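Local coordinates for mitochondrial RNA-binding protein 1 (PDB 2GIA), which probably binds guide RNA and mRNA in mitochondrial RNA editing, forming with its partner MRP2 a complex that acts as an RNA matchmaker, at residues V67-C81 and H88-K101. Sequence-based numbering, arbitrary orientation.
Sequences VRLRHVDLAYLVGVC and HRMETKAYTLDFEK
H88 and D73 join strand 88-91 to helix 71-81 through a nearly straight hydrogen bond: H88 NE2 donates in its ring plane to D73 OD1, 2.9 Å away at an N-H...O angle of 177°. With CG anti to the backbone N (chi1 174°), the imidazole leaves the strand for the helix and lies face-on against Y76, whose CB sits over the imidazole centre in a CH-pi contact, 3.4 Å from the centroid. The two rings form an offset stack, planes 10° apart. L77 CD2 and V80 CG1 straddle CD1 of F99, each 3.6 Å from it, while M90 SD packs on L69 CD1. Near the turn between the strands, Y95 OH donates to R68 O (2.9 Å), and V67 CG1 rests against Y95 CD1. At the other end the extended K101 chain brings NZ to C81 O, 2.8 Å; E83 pairs with the same amine. Helix 71-81 packs on a beta hairpin at the edge, within this chain, of an antiparallel sheet, in a family of the PC4-like clan. The D73 carboxylate is fixed from several sides: R70 grips it side-on with NE and NH2, R70 N also donates to OD2, and NH2 meets OD1 from the face opposite H88. A water bridges D73 OD2 and Y95 OH. Beyond, Y76 OH bonds to D169 of the MRP2 chain, and the rings of Y106 and F99 meet nearly parallel.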
loop_
_atom_site.group_PDB
_atom_site.type_symbol
_atom_site.label_atom_id
_atom_site.label_comp_id
_atom_site.label_asym_id
_atom_site.label_seq_id
_atom_site.Cartn_x
_atom_site.Cartn_y
_atom_site.Cartn_z
ATOM N N VAL B 67 -14.007 1.103 22.812
ATOM C CA VAL B 67 -13.544 2.472 22.664
ATOM C C VAL B 67 -13.496 2.882 21.192
ATOM O O VAL B 67 -13.263 2.053 20.304
ATOM C CB VAL B 67 -12.130 2.699 23.302
ATOM C CG1 VAL B 67 -12.194 2.413 24.852
ATOM C CG2 VAL B 67 -11.085 1.786 22.685
ATOM N N ARG B 68 -13.687 4.174 20.959
ATOM C CA ARG B 68 -13.702 4.698 19.587
ATOM C C ARG B 68 -12.618 5.759 19.490
ATOM O O ARG B 68 -12.570 6.652 20.324
ATOM C CB ARG B 68 -15.105 5.286 19.330
ATOM C CG ARG B 68 -15.337 5.807 17.940
ATOM C CD ARG B 68 -16.636 6.635 17.935
ATOM N NE ARG B 68 -17.410 6.410 16.726
ATOM C CZ ARG B 68 -18.184 5.351 16.501
ATOM N NH1 ARG B 68 -18.313 4.391 17.413
ATOM N NH2 ARG B 68 -18.824 5.244 15.338
ATOM N N LEU B 69 -11.724 5.659 18.491
ATOM C CA LEU B 69 -10.649 6.640 18.334
ATOM C C LEU B 69 -10.990 7.632 17.197
ATOM O O LEU B 69 -11.947 7.441 16.455
ATOM C CB LEU B 69 -9.313 5.909 18.039
ATOM C CG LEU B 69 -8.900 4.741 18.961
ATOM C CD1 LEU B 69 -7.381 4.395 18.791
ATOM C CD2 LEU B 69 -9.207 5.069 20.377
ATOM N N ARG B 70 -10.198 8.680 17.067
ATOM C CA ARG B 70 -10.422 9.693 16.027
ATOM C C ARG B 70 -9.566 9.407 14.794
ATOM O O ARG B 70 -8.613 8.646 14.854
ATOM C CB ARG B 70 -10.038 11.080 16.548
ATOM C CG ARG B 70 -10.808 11.633 17.749
ATOM C CD ARG B 70 -10.045 12.888 18.270
ATOM N NE ARG B 70 -8.676 12.528 18.684
ATOM C CZ ARG B 70 -7.704 13.399 18.948
ATOM N NH1 ARG B 70 -7.943 14.706 18.834
ATOM N NH2 ARG B 70 -6.499 12.966 19.332
ATOM N N HIS B 71 -9.895 10.019 13.664
ATOM C CA HIS B 71 -9.090 9.807 12.479
ATOM C C HIS B 71 -7.614 10.099 12.756
ATOM O O HIS B 71 -6.727 9.365 12.316
ATOM C CB HIS B 71 -9.552 10.718 11.335
ATOM C CG HIS B 71 -9.023 10.307 9.986
ATOM N ND1 HIS B 71 -9.089 11.137 8.884
ATOM C CD2 HIS B 71 -8.463 9.146 9.551
ATOM C CE1 HIS B 71 -8.594 10.507 7.831
ATOM N NE2 HIS B 71 -8.204 9.300 8.204
ATOM N N VAL B 72 -7.328 11.171 13.486
ATOM C CA VAL B 72 -5.934 11.497 13.734
ATOM C C VAL B 72 -5.214 10.491 14.640
ATOM O O VAL B 72 -3.998 10.273 14.516
ATOM C CB VAL B 72 -5.804 12.986 14.261
ATOM C CG1 VAL B 72 -6.175 13.084 15.728
ATOM C CG2 VAL B 72 -4.401 13.496 13.983
ATOM N N ASP B 73 -5.972 9.814 15.497
ATOM C CA ASP B 73 -5.373 8.799 16.374
ATOM C C ASP B 73 -4.930 7.639 15.508
ATOM O O ASP B 73 -3.905 7.009 15.776
ATOM C CB ASP B 73 -6.402 8.281 17.389
ATOM C CG ASP B 73 -6.870 9.375 18.358
ATOM O OD1 ASP B 73 -6.020 10.152 18.809
ATOM O OD2 ASP B 73 -8.080 9.438 18.652
ATOM N N LEU B 74 -5.715 7.324 14.483
ATOM C CA LEU B 74 -5.299 6.213 13.591
ATOM C C LEU B 74 -3.937 6.569 12.974
ATOM O O LEU B 74 -2.998 5.754 12.918
ATOM C CB LEU B 74 -6.364 5.984 12.512
ATOM C CG LEU B 74 -5.967 5.061 11.352
ATOM C CD1 LEU B 74 -5.616 3.598 11.837
ATOM C CD2 LEU B 74 -7.173 4.997 10.382
ATOM N N ALA B 75 -3.802 7.801 12.514
ATOM C CA ALA B 75 -2.529 8.223 11.940
ATOM C C ALA B 75 -1.404 8.160 12.993
ATOM O O ALA B 75 -0.279 7.746 12.686
ATOM C CB ALA B 75 -2.680 9.672 11.363
ATOM N N TYR B 76 -1.696 8.573 14.236
ATOM C CA TYR B 76 -0.686 8.504 15.289
ATOM C C TYR B 76 -0.285 7.079 15.561
ATOM O O TYR B 76 0.891 6.819 15.783
ATOM C CB TYR B 76 -1.192 9.148 16.610
ATOM C CG TYR B 76 -0.760 10.599 16.732
ATOM C CD1 TYR B 76 0.579 10.912 16.877
ATOM C CD2 TYR B 76 -1.678 11.633 16.645
ATOM C CE1 TYR B 76 1.009 12.227 16.932
ATOM C CE2 TYR B 76 -1.251 12.975 16.691
ATOM C CZ TYR B 76 0.099 13.243 16.840
ATOM O OH TYR B 76 0.552 14.534 16.914
ATOM N N LEU B 77 -1.243 6.143 15.536
ATOM C CA LEU B 77 -0.881 4.754 15.805
ATOM C C LEU B 77 0.043 4.242 14.705
ATOM O O LEU B 77 0.975 3.485 14.971
ATOM C CB LEU B 77 -2.141 3.859 15.881
ATOM C CG LEU B 77 -3.191 4.171 16.964
ATOM C CD1 LEU B 77 -4.026 2.910 17.261
ATOM C CD2 LEU B 77 -2.561 4.745 18.235
ATOM N N VAL B 78 -0.211 4.639 13.452
ATOM C CA VAL B 78 0.682 4.190 12.385
ATOM C C VAL B 78 2.071 4.826 12.635
ATOM O O VAL B 78 3.103 4.160 12.477
ATOM C CB VAL B 78 0.120 4.591 10.998
ATOM C CG1 VAL B 78 1.167 4.296 9.900
ATOM C CG2 VAL B 78 -1.138 3.734 10.744
ATOM N N GLY B 79 2.086 6.094 13.043
ATOM C CA GLY B 79 3.344 6.748 13.358
ATOM C C GLY B 79 4.133 6.014 14.455
ATOM O O GLY B 79 5.383 5.993 14.440
ATOM N N VAL B 80 3.435 5.433 15.432
ATOM C CA VAL B 80 4.116 4.666 16.492
ATOM C C VAL B 80 4.679 3.389 15.868
ATOM O O VAL B 80 5.797 2.973 16.175
ATOM C CB VAL B 80 3.116 4.278 17.663
ATOM C CG1 VAL B 80 3.729 3.151 18.559
ATOM C CG2 VAL B 80 2.822 5.490 18.514
ATOM N N CYS B 81 3.910 2.763 14.982
ATOM C CA CYS B 81 4.399 1.540 14.320
ATOM C C CYS B 81 5.675 1.812 13.519
ATOM O O CYS B 81 6.609 0.969 13.458
ATOM C CB CYS B 81 3.342 1.015 13.330
ATOM S SG CYS B 81 1.919 0.261 14.212
ATOM N N HIS B 88 1.706 7.358 21.930
ATOM C CA HIS B 88 0.636 8.301 21.642
ATOM C C HIS B 88 -0.367 8.181 22.804
ATOM O O HIS B 88 -0.839 7.074 23.099
ATOM C CB HIS B 88 -0.064 7.989 20.316
ATOM C CG HIS B 88 -1.271 8.856 20.066
ATOM N ND1 HIS B 88 -1.216 10.229 20.170
ATOM C CD2 HIS B 88 -2.534 8.557 19.697
ATOM C CE1 HIS B 88 -2.396 10.741 19.877
ATOM N NE2 HIS B 88 -3.219 9.751 19.582
ATOM N N ARG B 89 -0.665 9.303 23.465
ATOM C CA ARG B 89 -1.623 9.295 24.563
ATOM C C ARG B 89 -2.955 9.861 24.070
ATOM O O ARG B 89 -2.995 10.866 23.410
ATOM C CB ARG B 89 -1.096 10.134 25.762
ATOM C CG ARG B 89 -2.196 10.368 26.822
ATOM C CD ARG B 89 -1.607 10.668 28.198
ATOM N NE ARG B 89 -0.812 9.543 28.684
ATOM C CZ ARG B 89 -0.193 9.517 29.862
ATOM N NH1 ARG B 89 -0.293 10.557 30.688
ATOM N NH2 ARG B 89 0.587 8.499 30.188
ATOM N N MET B 90 -4.049 9.198 24.396
ATOM C CA MET B 90 -5.360 9.653 23.974
ATOM C C MET B 90 -6.216 9.823 25.209
ATOM O O MET B 90 -6.362 8.890 25.995
ATOM C CB MET B 90 -5.966 8.595 23.049
ATOM C CG MET B 90 -5.188 8.483 21.722
ATOM S SD MET B 90 -5.584 6.955 20.899
ATOM C CE MET B 90 -4.575 5.783 21.768
ATOM N N GLU B 91 -6.763 11.024 25.391
ATOM C CA GLU B 91 -7.591 11.294 26.551
ATOM C C GLU B 91 -8.928 11.847 26.097
ATOM O O GLU B 91 -8.997 12.773 25.284
ATOM C CB GLU B 91 -6.901 12.295 27.464
ATOM C CG GLU B 91 -5.529 11.873 27.853
ATOM C CD GLU B 91 -4.862 12.859 28.775
ATOM O OE1 GLU B 91 -5.160 12.817 29.990
ATOM O OE2 GLU B 91 -4.049 13.677 28.279
ATOM N N THR B 92 -9.997 11.221 26.557
ATOM C CA THR B 92 -11.325 11.718 26.233
ATOM C C THR B 92 -12.129 11.539 27.517
ATOM O O THR B 92 -11.606 11.059 28.531
ATOM C CB THR B 92 -12.005 10.903 25.141
ATOM O OG1 THR B 92 -12.204 9.568 25.620
ATOM C CG2 THR B 92 -11.165 10.892 23.865
ATOM N N LYS B 93 -13.403 11.905 27.459
ATOM C CA LYS B 93 -14.261 11.756 28.610
ATOM C C LYS B 93 -14.428 10.276 28.907
ATOM O O LYS B 93 -14.638 9.887 30.054
ATOM C CB LYS B 93 -15.634 12.382 28.318
ATOM C CG LYS B 93 -16.793 11.681 29.030
ATOM C CD LYS B 93 -18.010 11.448 28.100
ATOM C CE LYS B 93 -18.183 9.960 27.684
ATOM N NZ LYS B 93 -18.296 8.998 28.850
ATOM N N ALA B 94 -14.351 9.435 27.872
ATOM C CA ALA B 94 -14.544 8.011 28.101
ATOM C C ALA B 94 -13.301 7.203 28.495
ATOM O O ALA B 94 -13.423 6.144 29.125
ATOM C CB ALA B 94 -15.218 7.360 26.840
ATOM N N TYR B 95 -12.107 7.679 28.143
ATOM C CA TYR B 95 -10.934 6.861 28.445
ATOM C C TYR B 95 -9.670 7.662 28.386
ATOM O O TYR B 95 -9.668 8.772 27.861
ATOM C CB TYR B 95 -10.812 5.713 27.407
ATOM C CG TYR B 95 -10.725 6.190 25.954
ATOM C CD1 TYR B 95 -11.830 6.082 25.073
ATOM C CD2 TYR B 95 -9.554 6.799 25.471
ATOM C CE1 TYR B 95 -11.763 6.583 23.743
ATOM C CE2 TYR B 95 -9.484 7.288 24.160
ATOM C CZ TYR B 95 -10.595 7.182 23.303
ATOM O OH TYR B 95 -10.511 7.712 22.008
ATOM N N THR B 96 -8.596 7.062 28.910
ATOM C CA THR B 96 -7.246 7.629 28.844
ATOM C C THR B 96 -6.400 6.462 28.461
ATOM O O THR B 96 -6.253 5.545 29.231
ATOM C CB THR B 96 -6.752 8.218 30.188
ATOM O OG1 THR B 96 -7.546 9.365 30.485
ATOM C CG2 THR B 96 -5.297 8.705 30.056
ATOM N N LEU B 97 -5.833 6.499 27.252
ATOM C CA LEU B 97 -5.087 5.351 26.764
ATOM C C LEU B 97 -3.793 5.749 26.117
ATOM O O LEU B 97 -3.727 6.746 25.394
ATOM C CB LEU B 97 -5.941 4.582 25.697
ATOM C CG LEU B 97 -7.153 3.765 26.143
ATOM C CD1 LEU B 97 -7.990 3.204 24.934
ATOM C CD2 LEU B 97 -6.614 2.635 26.996
ATOM N N ASP B 98 -2.760 4.953 26.373
ATOM C CA ASP B 98 -1.465 5.150 25.726
ATOM C C ASP B 98 -1.248 3.984 24.768
ATOM O O ASP B 98 -1.546 2.815 25.112
ATOM C CB ASP B 98 -0.292 5.074 26.737
ATOM C CG ASP B 98 -0.083 6.383 27.505
ATOM O OD1 ASP B 98 -0.849 7.329 27.273
ATOM O OD2 ASP B 98 0.840 6.447 28.340
ATOM N N PHE B 99 -0.658 4.276 23.615
ATOM C CA PHE B 99 -0.305 3.206 22.687
ATOM C C PHE B 99 1.212 3.353 22.475
ATOM O O PHE B 99 1.691 4.445 22.087
ATOM C CB PHE B 99 -1.017 3.399 21.320
ATOM C CG PHE B 99 -0.663 2.344 20.304
ATOM C CD1 PHE B 99 0.186 2.636 19.238
ATOM C CD2 PHE B 99 -1.235 1.048 20.396
ATOM C CE1 PHE B 99 0.467 1.650 18.256
ATOM C CE2 PHE B 99 -0.967 0.044 19.427
ATOM C CZ PHE B 99 -0.112 0.340 18.344
ATOM N N GLU B 100 1.975 2.271 22.687
ATOM C CA GLU B 100 3.419 2.385 22.469
ATOM C C GLU B 100 4.004 1.105 21.905
ATOM O O GLU B 100 3.398 0.026 22.013
ATOM C CB GLU B 100 4.138 2.763 23.766
ATOM C CG GLU B 100 3.766 1.916 24.952
ATOM C CD GLU B 100 4.233 2.591 26.263
ATOM O OE1 GLU B 100 3.446 2.662 27.196
ATOM O OE2 GLU B 100 5.388 3.054 26.349
ATOM N N LYS B 101 5.181 1.220 21.308
ATOM C CA LYS B 101 5.837 0.062 20.688
ATOM C C LYS B 101 6.776 -0.555 21.696
ATOM O O LYS B 101 7.496 0.171 22.379
ATOM C CB LYS B 101 6.604 0.499 19.422
ATOM C CG LYS B 101 7.222 -0.669 18.592
ATOM C CD LYS B 101 7.592 -0.188 17.192
ATOM C CE LYS B 101 7.975 -1.354 16.268
ATOM N NZ LYS B 101 8.163 -0.801 14.909
HETATM O O HOH W 1 -9.086 9.859 21.223
#